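Local coordinates for protein orotate phosphoribosyltransferase (Aeropyrum pernix, PDB 2YZK) that probably catalyses the magnesium-dependent transfer of ribosyl phosphate from 5-phosphoribose 1-diphosphate to orotate, yielding orotidine monophosphate in de novo UMP synthesis, at residues K124-L129 with M156-V161; F17-S20 with R24-V27; A3-K8 with R32-D37; L47-G52 with A77-K82. All blocks are in the same frame, centred on the assembly; numbering follows the deposited sequence.

Contact 1: residues K124-L129 with M156-V161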
loop_
_atom_site.group_PDB
_atom_site.type_symbol
_atom_site.label_atom_id
_atom_site.label_comp_id
_atom_site.label_asym_id
_atom_site.label_seq_id
_atom_site.Cartn_x
_atom_site.Cartn_y
_atom_site.Cartn_z
ATOM N N LYS A 124 -12.630 -4.594 -12.098
ATOM C CA LYS A 124 -12.841 -3.150 -12.033
ATOM C C LYS A 124 -11.529 -2.402 -12.257
ATOM O O LYS A 124 -11.493 -1.393 -12.965
ATOM C CB LYS A 124 -13.445 -2.753 -10.678
ATOM C CG LYS A 124 -14.890 -3.200 -10.489
ATOM C CD LYS A 124 -15.498 -2.636 -9.205
ATOM C CE LYS A 124 -16.998 -2.896 -9.143
ATOM N NZ LYS A 124 -17.676 -2.160 -8.027
ATOM N N SER A 125 -10.447 -2.899 -11.669
ATOM C CA SER A 125 -9.148 -2.252 -11.831
ATOM C C SER A 125 -8.701 -2.337 -13.286
ATOM O O SER A 125 -8.109 -1.393 -13.820
ATOM C CB SER A 125 -8.109 -2.914 -10.921
ATOM O OG SER A 125 -8.504 -2.811 -9.565
ATOM N N ILE A 126 -8.987 -3.470 -13.925
ATOM C CA ILE A 126 -8.622 -3.667 -15.323
ATOM C C ILE A 126 -9.363 -2.664 -16.206
ATOM O O ILE A 126 -8.784 -2.089 -17.129
ATOM C CB ILE A 126 -8.977 -5.090 -15.806
ATOM C CG1 ILE A 126 -8.239 -6.133 -14.963
ATOM C CG2 ILE A 126 -8.611 -5.241 -17.278
ATOM C CD1 ILE A 126 -6.739 -6.238 -15.235
ATOM N N GLU A 127 -10.645 -2.452 -15.926
ATOM C CA GLU A 127 -11.420 -1.506 -16.721
ATOM C C GLU A 127 -10.865 -0.087 -16.602
ATOM O O GLU A 127 -10.777 0.636 -17.595
ATOM C CB GLU A 127 -12.898 -1.553 -16.317
ATOM C CG GLU A 127 -13.558 -2.889 -16.648
ATOM C CD GLU A 127 -15.049 -2.910 -16.362
ATOM O OE1 GLU A 127 -15.443 -2.594 -15.217
ATOM O OE2 GLU A 127 -15.830 -3.251 -17.281
ATOM N N VAL A 128 -10.475 0.307 -15.393
ATOM C CA VAL A 128 -9.909 1.635 -15.178
ATOM C C VAL A 128 -8.589 1.764 -15.941
ATOM O O VAL A 128 -8.337 2.767 -16.604
ATOM C CB VAL A 128 -9.668 1.893 -13.674
ATOM C CG1 VAL A 128 -8.949 3.216 -13.471
ATOM C CG2 VAL A 128 -10.999 1.908 -12.944
ATOM N N LEU A 129 -7.747 0.742 -15.855
ATOM C CA LEU A 129 -6.474 0.771 -16.561
ATOM C C LEU A 129 -6.648 0.874 -18.078
ATOM O O LEU A 129 -6.011 1.709 -18.722
ATOM C CB LEU A 129 -5.671 -0.486 -16.226
ATOM C CG LEU A 129 -5.094 -0.518 -14.815
ATOM C CD1 LEU A 129 -4.667 -1.933 -14.467
ATOM C CD2 LEU A 129 -3.915 0.439 -14.737
HETATM N N MSE A 156 -12.717 -11.493 -20.056
HETATM C CA MSE A 156 -12.400 -10.121 -20.430
HETATM C C MSE A 156 -10.931 -10.020 -20.837
HETATM O O MSE A 156 -10.296 -8.981 -20.684
HETATM C CB MSE A 156 -12.736 -9.133 -19.301
HETATM C CG MSE A 156 -11.939 -9.261 -18.021
HETATM SE SE MSE A 156 -12.531 -8.059 -16.779
HETATM C CE MSE A 156 -11.620 -6.586 -17.268
ATOM N N GLY A 157 -10.408 -11.128 -21.358
ATOM C CA GLY A 157 -9.035 -11.164 -21.833
ATOM C C GLY A 157 -7.934 -10.986 -20.805
ATOM O O GLY A 157 -6.898 -10.386 -21.093
ATOM N N VAL A 158 -8.147 -11.515 -19.608
ATOM C CA VAL A 158 -7.142 -11.415 -18.556
ATOM C C VAL A 158 -6.845 -12.798 -17.974
ATOM O O VAL A 158 -7.757 -13.551 -17.630
ATOM C CB VAL A 158 -7.615 -10.469 -17.431
ATOM C CG1 VAL A 158 -6.592 -10.461 -16.297
ATOM C CG2 VAL A 158 -7.806 -9.056 -17.988
ATOM N N ARG A 159 -5.560 -13.130 -17.892
ATOM C CA ARG A 159 -5.122 -14.416 -17.360
ATOM C C ARG A 159 -4.764 -14.266 -15.889
ATOM O O ARG A 159 -3.859 -13.506 -15.543
ATOM C CB ARG A 159 -3.894 -14.921 -18.127
ATOM C CG ARG A 159 -3.372 -16.261 -17.629
ATOM C CD ARG A 159 -1.984 -16.587 -18.174
ATOM N NE ARG A 159 -1.019 -15.555 -17.805
ATOM C CZ ARG A 159 0.283 -15.766 -17.632
ATOM N NH1 ARG A 159 0.789 -16.981 -17.794
ATOM N NH2 ARG A 159 1.078 -14.758 -17.295
ATOM N N LEU A 160 -5.477 -14.982 -15.026
ATOM C CA LEU A 160 -5.210 -14.928 -13.595
ATOM C C LEU A 160 -4.153 -15.967 -13.248
ATOM O O LEU A 160 -4.251 -17.122 -13.663
ATOM C CB LEU A 160 -6.485 -15.228 -12.794
ATOM C CG LEU A 160 -6.331 -15.324 -11.268
ATOM C CD1 LEU A 160 -6.027 -13.945 -10.695
ATOM C CD2 LEU A 160 -7.610 -15.877 -10.646
ATOM N N VAL A 161 -3.135 -15.547 -12.506
ATOM C CA VAL A 161 -2.078 -16.448 -12.063
ATOM C C VAL A 161 -1.984 -16.304 -10.544
ATOM O O VAL A 161 -2.068 -15.195 -10.016
ATOM C CB VAL A 161 -0.717 -16.085 -12.696
ATOM C CG1 VAL A 161 0.353 -17.034 -12.185
ATOM C CG2 VAL A 161 -0.813 -16.163 -14.220
#
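I126 presses its branched end against the terminal methyl of M156, which is present as selenomethionine, and against one methyl of V158. The tightest point is I126 CG2 to M156 CE at 3.3 Å, closer than two methyl carbons normally sit; I126 CB is almost as near the same CE, at 3.4 Å. M156 gets there by a bent route: CG lies between its backbone N and carbonyl carbon (chi1 65°), and the chain kinks at chi3 (-84°), swinging CE across the isoleucine so that the two side chains cross obliquely. V158, two residues on, meets I126 tip to tip, its CG2 4.0 Å from I126 CG2 and 4.1 Å from I126 CD1. The contact belongs to the doubly wound parallel sheet of a type I phosphoribosyltransferase: helix 120-131 makes the crossover between strands 108-113 and 135-141, and M156 to V158 lead into edge strand 159-162. G157 closes helix 149-154 as the positive-phi residue of a Schellman motif. Cutting I126 back to an alanine would keep only the CB contact to M156 CE; V158 CG2 would probably lose its partner, and a gap would be likely to open beside V111 and V136, which the isoleucine also touches. E127 CG is a looser neighbour of M156 CE, at 4.2 Å. R130, one turn on, hydrogen-bonds the carbonyl of M156, tying helix to turn.

Contact 2: residues F17-S20 with R24-V27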
loop_
_atom_site.group_PDB
_atom_site.type_symbol
_atom_site.label_atom_id
_atom_site.label_comp_id
_atom_site.label_asym_id
_atom_site.label_seq_id
_atom_site.Cartn_x
_atom_site.Cartn_y
_atom_site.Cartn_z
ATOM N N PHE A 17 -17.006 -18.698 10.419
ATOM C CA PHE A 17 -17.223 -17.423 9.755
ATOM C C PHE A 17 -18.275 -17.458 8.660
ATOM O O PHE A 17 -18.719 -18.521 8.230
ATOM C CB PHE A 17 -15.901 -16.946 9.142
ATOM C CG PHE A 17 -14.711 -17.140 10.042
ATOM C CD1 PHE A 17 -14.444 -16.243 11.072
ATOM C CD2 PHE A 17 -13.879 -18.245 9.885
ATOM C CE1 PHE A 17 -13.364 -16.445 11.935
ATOM C CE2 PHE A 17 -12.797 -18.459 10.744
ATOM C CZ PHE A 17 -12.541 -17.556 11.770
ATOM N N VAL A 18 -18.662 -16.265 8.224
ATOM C CA VAL A 18 -19.621 -16.079 7.147
ATOM C C VAL A 18 -18.897 -15.169 6.168
ATOM O O VAL A 18 -18.388 -14.124 6.566
ATOM C CB VAL A 18 -20.899 -15.367 7.627
ATOM C CG1 VAL A 18 -21.851 -15.162 6.450
ATOM C CG2 VAL A 18 -21.572 -16.183 8.713
ATOM N N LEU A 19 -18.833 -15.572 4.902
ATOM C CA LEU A 19 -18.152 -14.771 3.887
ATOM C C LEU A 19 -19.139 -13.901 3.107
ATOM O O LEU A 19 -20.346 -14.153 3.114
ATOM C CB LEU A 19 -17.396 -15.687 2.923
ATOM C CG LEU A 19 -16.595 -16.791 3.620
ATOM C CD1 LEU A 19 -15.876 -17.644 2.578
ATOM C CD2 LEU A 19 -15.607 -16.164 4.604
ATOM N N SER A 20 -18.619 -12.880 2.430
ATOM C CA SER A 20 -19.454 -11.968 1.651
ATOM C C SER A 20 -20.169 -12.694 0.518
ATOM O O SER A 20 -21.050 -12.135 -0.132
ATOM C CB SER A 20 -18.607 -10.822 1.083
ATOM O OG SER A 20 -17.611 -11.303 0.198
ATOM N N ARG A 24 -20.873 -20.258 4.577
ATOM C CA ARG A 24 -20.346 -20.402 5.930
ATOM C C ARG A 24 -18.998 -21.086 5.745
ATOM O O ARG A 24 -18.870 -21.987 4.918
ATOM C CB ARG A 24 -21.263 -21.280 6.780
ATOM C CG ARG A 24 -20.835 -21.383 8.234
ATOM C CD ARG A 24 -21.744 -22.314 9.017
ATOM N NE ARG A 24 -21.344 -22.407 10.418
ATOM C CZ ARG A 24 -21.838 -23.294 11.274
ATOM N NH1 ARG A 24 -22.751 -24.168 10.868
ATOM N NH2 ARG A 24 -21.423 -23.307 12.533
ATOM N N SER A 25 -17.997 -20.668 6.512
ATOM C CA SER A 25 -16.661 -21.232 6.371
ATOM C C SER A 25 -15.988 -21.522 7.706
ATOM O O SER A 25 -16.200 -20.811 8.684
ATOM C CB SER A 25 -15.792 -20.263 5.561
ATOM O OG SER A 25 -14.467 -20.740 5.423
ATOM N N SER A 26 -15.179 -22.575 7.732
ATOM C CA SER A 26 -14.447 -22.952 8.932
ATOM C C SER A 26 -13.080 -22.271 8.912
ATOM O O SER A 26 -12.291 -22.412 9.848
ATOM C CB SER A 26 -14.254 -24.472 8.994
ATOM O OG SER A 26 -13.423 -24.930 7.936
ATOM N N VAL A 27 -12.803 -21.532 7.840
ATOM C CA VAL A 27 -11.522 -20.846 7.715
ATOM C C VAL A 27 -11.645 -19.374 7.327
ATOM O O VAL A 27 -12.518 -18.994 6.549
ATOM C CB VAL A 27 -10.617 -21.546 6.664
ATOM C CG1 VAL A 27 -11.279 -21.504 5.295
ATOM C CG2 VAL A 27 -9.245 -20.876 6.618
#
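F17 and S25 form an antiparallel hydrogen-bonded pair: F17 N gives a bond to S25 O (2.9 Å), while S25 N returns one to F17 O (2.8 Å). V18 and R24 follow as the non-hydrogen-bonded pair, on the sheet face away from F17 and S25. The F17 ring reaches past S25 to the residues that follow it, its CD2 3.6 Å from V27 C in an oblique approach, and S26 O sits at the ring edge. Y28 also meets this ring. This is a beta hairpin, strands 16-18 and 24-29, within the small three-stranded antiparallel sheet. The chain turns a corner at S26, and S25 spans it: with OG anti to the backbone N (chi1 178°), the hydroxyl donates to V27 O at 2.8 Å, in the carbonyl plane and on a lone pair. L19 leans its end back over S25, CD1 to CB at 4.0 Å, and also touches R145, predicted to bind orotate. Across the sheet, R24 CG rests 3.6 Å from F17 O, while the extended chain carries its guanidinium to a salt bridge with D16.

Contact 3: residues A3-K8 with R32-D37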
loop_
_atom_site.group_PDB
_atom_site.type_symbol
_atom_site.label_atom_id
_atom_site.label_comp_id
_atom_site.label_asym_id
_atom_site.label_seq_id
_atom_site.Cartn_x
_atom_site.Cartn_y
_atom_site.Cartn_z
ATOM N N ALA A 3 1.576 -22.365 2.480
ATOM C CA ALA A 3 0.858 -23.060 3.548
ATOM C C ALA A 3 1.532 -22.979 4.916
ATOM O O ALA A 3 0.908 -22.578 5.897
ATOM C CB ALA A 3 0.641 -24.520 3.161
ATOM N N LYS A 4 2.804 -23.362 4.981
ATOM C CA LYS A 4 3.538 -23.332 6.238
ATOM C C LYS A 4 3.622 -21.921 6.814
ATOM O O LYS A 4 3.296 -21.699 7.982
ATOM C CB LYS A 4 4.948 -23.894 6.039
ATOM C CG LYS A 4 4.980 -25.347 5.590
ATOM C CD LYS A 4 6.407 -25.861 5.474
ATOM C CE LYS A 4 6.440 -27.301 4.983
ATOM N NZ LYS A 4 5.699 -28.216 5.898
ATOM N N VAL A 5 4.056 -20.972 5.988
ATOM C CA VAL A 5 4.188 -19.579 6.405
ATOM C C VAL A 5 2.839 -18.988 6.801
ATOM O O VAL A 5 2.742 -18.223 7.762
ATOM C CB VAL A 5 4.784 -18.717 5.273
ATOM C CG1 VAL A 5 4.960 -17.293 5.746
ATOM C CG2 VAL A 5 6.114 -19.298 4.820
ATOM N N LEU A 6 1.800 -19.347 6.055
ATOM C CA LEU A 6 0.460 -18.852 6.327
ATOM C C LEU A 6 -0.018 -19.298 7.701
ATOM O O LEU A 6 -0.566 -18.504 8.465
ATOM C CB LEU A 6 -0.512 -19.345 5.251
ATOM C CG LEU A 6 -0.289 -18.778 3.845
ATOM C CD1 LEU A 6 -1.240 -19.439 2.857
ATOM C CD2 LEU A 6 -0.506 -17.273 3.867
ATOM N N LYS A 7 0.200 -20.571 8.016
ATOM C CA LYS A 7 -0.214 -21.115 9.303
ATOM C C LYS A 7 0.543 -20.419 10.431
ATOM O O LYS A 7 -0.047 -20.041 11.446
ATOM C CB LYS A 7 0.053 -22.625 9.350
ATOM C CG LYS A 7 -0.484 -23.309 10.602
ATOM C CD LYS A 7 -0.103 -24.787 10.656
ATOM C CE LYS A 7 1.403 -24.979 10.769
ATOM N NZ LYS A 7 1.773 -26.409 10.969
ATOM N N LYS A 8 1.847 -20.242 10.236
ATOM C CA LYS A 8 2.710 -19.596 11.225
ATOM C C LYS A 8 2.239 -18.192 11.601
ATOM O O LYS A 8 2.236 -17.816 12.775
ATOM C CB LYS A 8 4.140 -19.492 10.691
ATOM C CG LYS A 8 4.750 -20.799 10.200
ATOM C CD LYS A 8 5.065 -21.761 11.336
ATOM C CE LYS A 8 5.732 -23.022 10.806
ATOM N NZ LYS A 8 6.074 -23.978 11.895
ATOM N N ARG A 32 -2.787 -10.280 4.835
ATOM C CA ARG A 32 -2.166 -9.098 5.423
ATOM C C ARG A 32 -1.250 -9.474 6.584
ATOM O O ARG A 32 -0.275 -8.779 6.864
ATOM C CB ARG A 32 -3.244 -8.120 5.905
ATOM C CG ARG A 32 -4.093 -7.527 4.782
ATOM C CD ARG A 32 -5.255 -6.714 5.338
ATOM N NE ARG A 32 -6.094 -7.515 6.225
ATOM C CZ ARG A 32 -7.182 -7.064 6.842
ATOM N NH1 ARG A 32 -7.578 -5.809 6.671
ATOM N NH2 ARG A 32 -7.870 -7.869 7.641
ATOM N N ARG A 33 -1.555 -10.578 7.255
ATOM C CA ARG A 33 -0.742 -10.999 8.387
ATOM C C ARG A 33 0.682 -11.397 8.014
ATOM O O ARG A 33 1.548 -11.491 8.875
ATOM C CB ARG A 33 -1.443 -12.126 9.141
ATOM C CG ARG A 33 -2.758 -11.682 9.767
ATOM C CD ARG A 33 -3.416 -12.816 10.520
ATOM N NE ARG A 33 -2.743 -13.131 11.777
ATOM C CZ ARG A 33 -2.909 -12.449 12.907
ATOM N NH1 ARG A 33 -3.726 -11.402 12.945
ATOM N NH2 ARG A 33 -2.271 -12.822 14.010
ATOM N N LEU A 34 0.939 -11.616 6.730
ATOM C CA LEU A 34 2.288 -11.971 6.309
ATOM C C LEU A 34 3.196 -10.740 6.329
ATOM O O LEU A 34 4.419 -10.858 6.414
ATOM C CB LEU A 34 2.275 -12.545 4.895
ATOM C CG LEU A 34 1.427 -13.791 4.660
ATOM C CD1 LEU A 34 1.644 -14.254 3.231
ATOM C CD2 LEU A 34 1.825 -14.893 5.634
ATOM N N LEU A 35 2.589 -9.561 6.246
ATOM C CA LEU A 35 3.355 -8.315 6.208
ATOM C C LEU A 35 4.102 -7.981 7.491
ATOM O O LEU A 35 5.135 -7.313 7.457
ATOM C CB LEU A 35 2.426 -7.150 5.843
ATOM C CG LEU A 35 1.756 -7.273 4.472
ATOM C CD1 LEU A 35 0.679 -6.211 4.327
ATOM C CD2 LEU A 35 2.811 -7.131 3.379
ATOM N N GLY A 36 3.589 -8.459 8.619
ATOM C CA GLY A 36 4.224 -8.166 9.892
ATOM C C GLY A 36 5.441 -9.010 10.240
ATOM O O GLY A 36 5.864 -9.029 11.392
ATOM N N ASP A 37 6.003 -9.707 9.258
ATOM C CA ASP A 37 7.187 -10.539 9.486
ATOM C C ASP A 37 8.008 -10.574 8.199
ATOM O O ASP A 37 7.567 -11.131 7.197
ATOM C CB ASP A 37 6.761 -11.957 9.881
ATOM C CG ASP A 37 7.931 -12.826 10.296
ATOM O OD1 ASP A 37 8.620 -12.478 11.284
ATOM O OD2 ASP A 37 8.165 -13.858 9.632
#
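V5, L6 and L34 meet through methyl groups alone, and no ring, amide or guanidinium face takes part between the two segments. L34 meets both helix residues. A chi1 of -59° sets its CG anti to the carbonyl carbon, and chi2 near -175° then places both methyls against L6: CD1 and CD2 are each 3.8 Å from L6 CD2, so one leucine methyl fits against the fork of the other. V5 comes in at about a right angle to L34 and offers CG1 to L34 CD2 at 3.9 Å. The contact joins the N-terminal helix 2-9 to the short 3-10 turn and loop that lead from strand 24-29 into the long helix 38-58. A type I turn from L34 to D37 ends that loop, and D37 is the N-cap of the helix, its carboxylate also bonded to S40. L34 and L6 are buried: L34 also touches W72 of helix 70-80, and L6 touches I169 of helix 166-172. R33, next to L34, bonds the carbonyl of R9 and makes a salt bridge to D103 of the second subunit, while L35 packs on Y86 of that subunit, which places this loop at the dimer interface of the enzyme.

Contact 4: residues L47-G52 with A77-K82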
loop_
_atom_site.group_PDB
_atom_site.type_symbol
_atom_site.label_atom_id
_atom_site.label_comp_id
_atom_site.label_asym_id
_atom_site.label_seq_id
_atom_site.Cartn_x
_atom_site.Cartn_y
_atom_site.Cartn_z
ATOM N N LEU A 47 7.888 -15.798 -4.258
ATOM C CA LEU A 47 6.957 -16.666 -4.971
ATOM C C LEU A 47 6.158 -15.866 -6.002
ATOM O O LEU A 47 5.860 -16.364 -7.085
ATOM C CB LEU A 47 6.018 -17.361 -3.980
ATOM C CG LEU A 47 6.672 -18.430 -3.092
ATOM C CD1 LEU A 47 5.667 -18.929 -2.067
ATOM C CD2 LEU A 47 7.179 -19.581 -3.959
ATOM N N LEU A 48 5.810 -14.627 -5.665
ATOM C CA LEU A 48 5.069 -13.770 -6.588
ATOM C C LEU A 48 5.931 -13.443 -7.812
ATOM O O LEU A 48 5.444 -13.426 -8.943
ATOM C CB LEU A 48 4.640 -12.469 -5.896
ATOM C CG LEU A 48 3.442 -12.596 -4.947
ATOM C CD1 LEU A 48 3.387 -11.406 -4.020
ATOM C CD2 LEU A 48 2.157 -12.706 -5.755
ATOM N N LEU A 49 7.212 -13.182 -7.578
ATOM C CA LEU A 49 8.122 -12.857 -8.670
ATOM C C LEU A 49 8.252 -14.069 -9.572
ATOM O O LEU A 49 8.255 -13.954 -10.796
ATOM C CB LEU A 49 9.492 -12.448 -8.112
ATOM C CG LEU A 49 9.491 -11.054 -7.473
ATOM C CD1 LEU A 49 10.748 -10.821 -6.655
ATOM C CD2 LEU A 49 9.356 -10.013 -8.586
ATOM N N GLU A 50 8.334 -15.239 -8.951
ATOM C CA GLU A 50 8.453 -16.494 -9.677
ATOM C C GLU A 50 7.248 -16.774 -10.579
ATOM O O GLU A 50 7.412 -17.058 -11.765
ATOM C CB GLU A 50 8.630 -17.639 -8.680
ATOM C CG GLU A 50 8.649 -19.022 -9.291
ATOM C CD GLU A 50 8.946 -20.088 -8.255
ATOM O OE1 GLU A 50 10.068 -20.085 -7.708
ATOM O OE2 GLU A 50 8.055 -20.921 -7.982
ATOM N N VAL A 51 6.042 -16.700 -10.024
ATOM C CA VAL A 51 4.845 -16.968 -10.819
ATOM C C VAL A 51 4.539 -15.831 -11.787
ATOM O O VAL A 51 3.962 -16.059 -12.853
ATOM C CB VAL A 51 3.606 -17.236 -9.922
ATOM C CG1 VAL A 51 3.854 -18.450 -9.039
ATOM C CG2 VAL A 51 3.303 -16.029 -9.082
ATOM N N GLY A 52 4.929 -14.614 -11.415
ATOM C CA GLY A 52 4.705 -13.466 -12.277
ATOM C C GLY A 52 5.497 -13.651 -13.558
ATOM O O GLY A 52 5.132 -13.148 -14.618
ATOM N N ALA A 77 7.302 -3.570 -7.001
ATOM C CA ALA A 77 7.798 -2.480 -7.832
ATOM C C ALA A 77 9.198 -2.062 -7.386
ATOM O O ALA A 77 10.072 -1.826 -8.219
ATOM C CB ALA A 77 6.832 -1.291 -7.773
ATOM N N LEU A 78 9.417 -1.979 -6.076
ATOM C CA LEU A 78 10.733 -1.601 -5.562
ATOM C C LEU A 78 11.774 -2.675 -5.897
ATOM O O LEU A 78 12.897 -2.362 -6.303
ATOM C CB LEU A 78 10.676 -1.387 -4.041
ATOM C CG LEU A 78 11.969 -0.915 -3.355
ATOM C CD1 LEU A 78 12.439 0.402 -3.966
ATOM C CD2 LEU A 78 11.727 -0.751 -1.862
ATOM N N ARG A 79 11.400 -3.942 -5.728
ATOM C CA ARG A 79 12.316 -5.044 -6.020
ATOM C C ARG A 79 12.714 -5.033 -7.492
ATOM O O ARG A 79 13.851 -5.346 -7.841
ATOM C CB ARG A 79 11.668 -6.395 -5.681
ATOM C CG ARG A 79 11.544 -6.709 -4.187
ATOM C CD ARG A 79 12.900 -7.034 -3.564
ATOM N NE ARG A 79 13.480 -8.246 -4.135
ATOM C CZ ARG A 79 13.064 -9.480 -3.866
ATOM N NH1 ARG A 79 12.062 -9.679 -3.022
ATOM N NH2 ARG A 79 13.638 -10.520 -4.458
ATOM N N LEU A 80 11.776 -4.663 -8.354
ATOM C CA LEU A 80 12.028 -4.643 -9.791
ATOM C C LEU A 80 12.455 -3.276 -10.319
ATOM O O LEU A 80 12.687 -3.117 -11.520
ATOM C CB LEU A 80 10.772 -5.119 -10.534
ATOM C CG LEU A 80 10.310 -6.541 -10.189
ATOM C CD1 LEU A 80 8.948 -6.820 -10.815
ATOM C CD2 LEU A 80 11.346 -7.535 -10.677
ATOM N N SER A 81 12.573 -2.299 -9.426
ATOM C CA SER A 81 12.955 -0.945 -9.820
ATOM C C SER A 81 12.014 -0.460 -10.918
ATOM O O SER A 81 12.441 0.158 -11.892
ATOM C CB SER A 81 14.401 -0.920 -10.332
ATOM O OG SER A 81 15.303 -1.338 -9.324
ATOM N N LYS A 82 10.727 -0.748 -10.746
ATOM C CA LYS A 82 9.708 -0.362 -11.715
ATOM C C LYS A 82 8.697 0.623 -11.150
ATOM O O LYS A 82 8.544 0.747 -9.938
ATOM C CB LYS A 82 8.941 -1.596 -12.192
ATOM C CG LYS A 82 9.717 -2.515 -13.101
ATOM C CD LYS A 82 8.891 -3.749 -13.433
ATOM C CE LYS A 82 9.622 -4.674 -14.395
ATOM N NZ LYS A 82 9.857 -4.037 -15.713
#
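L49 meets two neighbours at once, each with a different methyl. The apolar pairing is with L80: L49 CD2 sits 3.8 Å from L80 CD2 and 3.9 Å from both L80 CD1 and L80 CG, the side chains sliding past each other in opposite directions. L56, about two turns further along helix 38-58, touches both leucines, and L76 touches L49. The second kind is a methyl laid on a flat cation. R79 bends at chi2 (-72°) and again at chi3 (-64°), folding its guanidinium back over L49, whose CD1 stands 3.5 Å above one face of the group, offset toward its rim, with NH2 the closest atom at 3.6 Å. That same NH2 has a long, weak ion pair with D46 on the facing helix. Helix 38-58 here packs on helix 70-80, the connection of a beta-alpha-beta unit between parallel strands 61-65 and 84-87, away from the substrate sites. A glycine in place of L49 would probably leave L80 facing a gap and free the R79 guanidinium to turn, with its supporting methyl gone. Backbone bonds shape the end of the shorter helix: K82 N to A77 O (2.8 Å) and S81 N to L78 O (3.1 Å) make a Schellman motif, S81 taking the positive phi. K82 then sends NZ to the carbonyl of S59, and its own carbonyl accepts a hydrogen bond from Y41 of the second subunit.

Contact 2 is nested inside the loop that contact 3 closes, yet their nearest atoms stay about 9 Å apart. Contacts 1 and 4 do touch, V161 CG1 lying 3.8 Å from V51 O, so helix 38-58 packs beside the sheet's edge strand. Contacts 3 and 4, about 7 Å apart at their nearest atoms, both reach the second subunit. The first three contacts come close to predicted substrate residues: the side chain of L19 in contact 2 is about 3 Å from that of R145, while M156 in contact 1 lies about 8 Å from G119, and the side chain of L34 in contact 3 about 8 Å from that of D114, in the predicted 5-phosphoribose 1-diphosphate site shared between subunits.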